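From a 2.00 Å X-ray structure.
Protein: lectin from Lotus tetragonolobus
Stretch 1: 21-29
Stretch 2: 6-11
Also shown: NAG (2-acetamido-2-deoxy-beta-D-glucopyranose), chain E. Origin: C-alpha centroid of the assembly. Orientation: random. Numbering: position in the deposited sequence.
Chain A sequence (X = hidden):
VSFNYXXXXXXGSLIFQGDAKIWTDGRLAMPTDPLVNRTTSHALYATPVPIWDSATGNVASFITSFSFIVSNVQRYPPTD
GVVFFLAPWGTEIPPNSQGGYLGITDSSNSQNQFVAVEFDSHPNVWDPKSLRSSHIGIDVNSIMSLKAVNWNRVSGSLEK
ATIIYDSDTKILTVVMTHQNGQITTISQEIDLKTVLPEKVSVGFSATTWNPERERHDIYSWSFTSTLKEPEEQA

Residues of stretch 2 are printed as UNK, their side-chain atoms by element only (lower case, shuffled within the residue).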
# COMPACT_ATOMS: atom_id res chain seq x y z
N LYS A 21 -19.55 30.28 4.04
CA LYS A 21 -19.75 31.57 3.32
C LYS A 21 -18.42 32.08 2.85
O LYS A 21 -17.39 31.81 3.49
CB LYS A 21 -20.37 32.64 4.24
CG LYS A 21 -21.66 32.27 5.00
CD LYS A 21 -22.84 32.22 4.06
CE LYS A 21 -24.12 31.80 4.74
NZ LYS A 21 -25.06 31.61 3.61
N ILE A 22 -18.41 32.79 1.71
CA ILE A 22 -17.22 33.59 1.38
C ILE A 22 -17.18 34.70 2.45
O ILE A 22 -18.22 35.30 2.72
CB ILE A 22 -17.26 34.20 -0.07
CG1 ILE A 22 -17.46 33.11 -1.14
CG2 ILE A 22 -15.99 35.01 -0.38
CD1 ILE A 22 -16.49 31.95 -1.03
N TRP A 23 -16.03 34.90 3.09
CA TRP A 23 -15.87 35.94 4.14
C TRP A 23 -14.76 36.92 3.72
O TRP A 23 -14.29 36.88 2.58
CB TRP A 23 -15.75 35.32 5.57
CG TRP A 23 -14.63 35.75 6.55
CD1 TRP A 23 -13.26 35.63 6.36
CD2 TRP A 23 -14.78 36.23 7.91
NE1 TRP A 23 -12.55 36.04 7.48
CE2 TRP A 23 -13.45 36.42 8.45
CE3 TRP A 23 -15.88 36.53 8.72
CZ2 TRP A 23 -13.22 36.91 9.74
CZ3 TRP A 23 -15.65 37.03 10.02
CH2 TRP A 23 -14.32 37.20 10.52
N THR A 24 -14.38 37.84 4.61
CA THR A 24 -13.40 38.89 4.28
C THR A 24 -12.18 38.40 3.51
O THR A 24 -11.63 37.32 3.80
CB THR A 24 -12.84 39.58 5.54
OG1 THR A 24 -13.79 39.48 6.62
CG2 THR A 24 -12.49 41.04 5.23
N ASP A 25 -11.77 39.21 2.53
CA ASP A 25 -10.52 39.02 1.79
C ASP A 25 -10.55 37.73 0.96
O ASP A 25 -9.52 37.06 0.87
CB ASP A 25 -9.30 38.89 2.74
CG ASP A 25 -8.95 40.19 3.45
OD1 ASP A 25 -9.39 41.26 3.01
OD2 ASP A 25 -8.18 40.10 4.46
N GLY A 26 -11.71 37.39 0.40
CA GLY A 26 -11.85 36.20 -0.43
C GLY A 26 -11.58 34.86 0.26
O GLY A 26 -11.11 33.93 -0.38
N ARG A 27 -11.85 34.74 1.55
CA ARG A 27 -11.57 33.47 2.22
C ARG A 27 -12.83 32.63 2.41
O ARG A 27 -13.93 33.16 2.41
CB ARG A 27 -10.65 33.65 3.46
CG ARG A 27 -11.28 33.89 4.78
CD ARG A 27 -10.26 34.69 5.63
NE ARG A 27 -10.12 34.24 7.02
CZ ARG A 27 -9.12 34.61 7.84
NH1 ARG A 27 -9.06 34.13 9.10
NH2 ARG A 27 -8.17 35.45 7.42
N LEU A 28 -12.67 31.32 2.47
CA LEU A 28 -13.79 30.43 2.66
C LEU A 28 -13.94 30.11 4.16
O LEU A 28 -13.11 29.41 4.74
CB LEU A 28 -13.62 29.17 1.80
CG LEU A 28 -14.64 28.04 2.11
CD1 LEU A 28 -16.13 28.50 2.04
CD2 LEU A 28 -14.34 26.90 1.13
N ALA A 29 -14.99 30.65 4.77
CA ALA A 29 -15.14 30.53 6.22
C ALA A 29 -16.16 29.45 6.57
O ALA A 29 -17.28 29.43 6.07
CB ALA A 29 -15.51 31.81 6.82
N UNK A 6 -7.15 30.79 -5.93
CA UNK A 6 -6.07 31.43 -5.18
C UNK A 6 -6.73 32.21 -4.07
O UNK A 6 -6.13 32.46 -3.02
o UNK A 6 -6.19 33.21 -6.76
c UNK A 6 -5.27 32.36 -6.08
c UNK A 6 -4.52 31.56 -7.12
N UNK A 7 -7.97 32.60 -4.33
CA UNK A 7 -8.92 32.98 -3.29
C UNK A 7 -10.34 32.66 -3.76
O UNK A 7 -10.59 32.29 -4.94
n UNK A 7 -10.24 40.15 -4.34
c UNK A 7 -8.96 36.83 -3.36
c UNK A 7 -9.85 39.13 -3.57
c UNK A 7 -8.81 34.45 -2.91
n UNK A 7 -9.43 37.99 -4.12
c UNK A 7 -9.17 35.45 -4.00
n UNK A 7 -9.90 39.27 -2.24
N UNK A 8 -11.29 32.83 -2.86
CA UNK A 8 -12.65 32.46 -3.21
C UNK A 8 -13.53 33.61 -3.60
O UNK A 8 -13.65 34.61 -2.89
c UNK A 8 -12.69 29.16 -2.51
c UNK A 8 -12.45 30.36 -1.82
c UNK A 8 -13.27 31.59 -2.12
c UNK A 8 -10.68 29.25 -0.62
c UNK A 8 -10.93 28.08 -1.30
c UNK A 8 -11.93 28.02 -2.26
c UNK A 8 -11.43 30.40 -0.88
N UNK A 9 -14.14 33.46 -4.77
CA UNK A 9 -15.10 34.45 -5.23
C UNK A 9 -16.47 33.82 -5.22
O UNK A 9 -16.64 32.61 -5.46
c UNK A 9 -13.38 34.60 -7.11
c UNK A 9 -14.76 34.96 -6.63
c UNK A 9 -12.96 35.45 -8.29
n UNK A 9 -11.61 37.05 -6.90
c UNK A 9 -12.77 36.90 -7.84
N UNK A 10 -17.43 34.66 -4.94
CA UNK A 10 -18.83 34.28 -4.90
C UNK A 10 -19.38 34.09 -6.34
O UNK A 10 -20.21 34.86 -6.81
o UNK A 10 -21.35 33.94 -4.17
c UNK A 10 -20.90 35.05 -3.77
o UNK A 10 -21.52 35.83 -3.02
c UNK A 10 -19.56 35.42 -4.18
N UNK A 11 -18.91 33.05 -7.03
CA UNK A 11 -19.00 33.04 -8.49
C UNK A 11 -19.77 31.84 -9.04
O UNK A 11 -19.65 31.52 -10.24
o UNK A 11 -15.40 32.19 -9.01
o UNK A 11 -17.14 31.04 -8.22
c UNK A 11 -16.64 32.06 -8.77
c UNK A 11 -17.58 33.21 -9.13
C1 NAG E . -2.97 28.46 -9.18
C2 NAG E . -1.83 27.53 -9.60
C3 NAG E . -0.43 28.17 -9.67
C4 NAG E . -0.37 29.71 -9.81
C5 NAG E . -1.63 30.42 -9.34
C6 NAG E . -1.77 31.81 -9.94
C7 NAG E . -1.75 25.16 -9.03
C8 NAG E . -1.29 24.21 -7.96
N2 NAG E . -1.81 26.44 -8.65
O3 NAG E . 0.31 27.55 -10.72
O4 NAG E . 0.75 30.19 -9.08
O5 NAG E . -2.77 29.72 -9.77
O6 NAG E . -2.36 31.70 -11.23
O7 NAG E . -2.05 24.77 -10.17

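Position 6 carries three side-chain atoms: a carbon at the branch point bearing one oxygen and one further carbon. Its CA-to-CB bond points away from stretch 1, and the side chain touches nothing there. A beta-branched side chain with a hydroxyl and a methyl is threonine, T6; its CG2 lies 3.7 Å from O5 of the NAG. A small side chain with a hydroxyl is at home in this exposed place.

Position 7 has seven side-chain atoms: three carbons in a row, a nitrogen, then a carbon holding two more nitrogens. Its CB lies 3.5 Å from G26 O, and one of the terminal nitrogens comes close to the backbone of D25. The planar terminal group is a guanidinium, and the residue is arginine, R7. The extended chain (chi2 and chi3 both t) runs past the turn until NH1 comes within 3.6 Å of D25 C, which sits at the edge of the guanidinium. A long chain with a charged tip can cover the turn while remaining in solvent.

At position 8 the side chain is one carbon followed by a ring of six carbons, with no heteroatom. L28 CB packs over one face of the ring, 3.9 Å from the centroid of the position 8 ring, in a CH-pi contact, while I22 CD1 approaches the position 8 CB at 3.4 Å. This is phenylalanine, F8, an apolar residue suited to its buried site.

Position 9 shows four carbons in a row ending in nitrogen. Its CA-to-CB bond points away from stretch 1, and the side chain makes no close contact there. The unbranched chain is that of lysine, K9, whose exposed amine has room in solvent.

Position 10 has two carbons, the second carrying two oxygens. Its CA-to-CB bond points sideways, and the CB lies 4.4 Å from I22 CG1. A short carboxylate makes this aspartate, D10, whose charge is compatible with exposure.

Position 11 has the same pattern, two carbons and two terminal oxygens, and lies out of reach of stretch 1. It is also aspartate, D11. A charged carboxylate is compatible with this exposed position, and OD2 is hydrogen-bonded to a residue just outside the stretch. The backbone N of D11 makes a weak hydrogen bond to K9 O, 2.8 Å away.

The contact rests on one polar anchor and a small apolar cluster. F8 N donates to G26 O at 2.7 Å with a nearly straight angle of 166°, fixing stretch 2 against the turn between the two strands of stretch 1, while the F8 side chain packs against I22 and L28 from those strands. Glycine suits the turn twice over: its phi of 63° is favourable for glycine, and an ideal CB at G26 would lie 2.7 Å from R7 CD, a clash.

Stretch 2 (6-11) TRFKDD
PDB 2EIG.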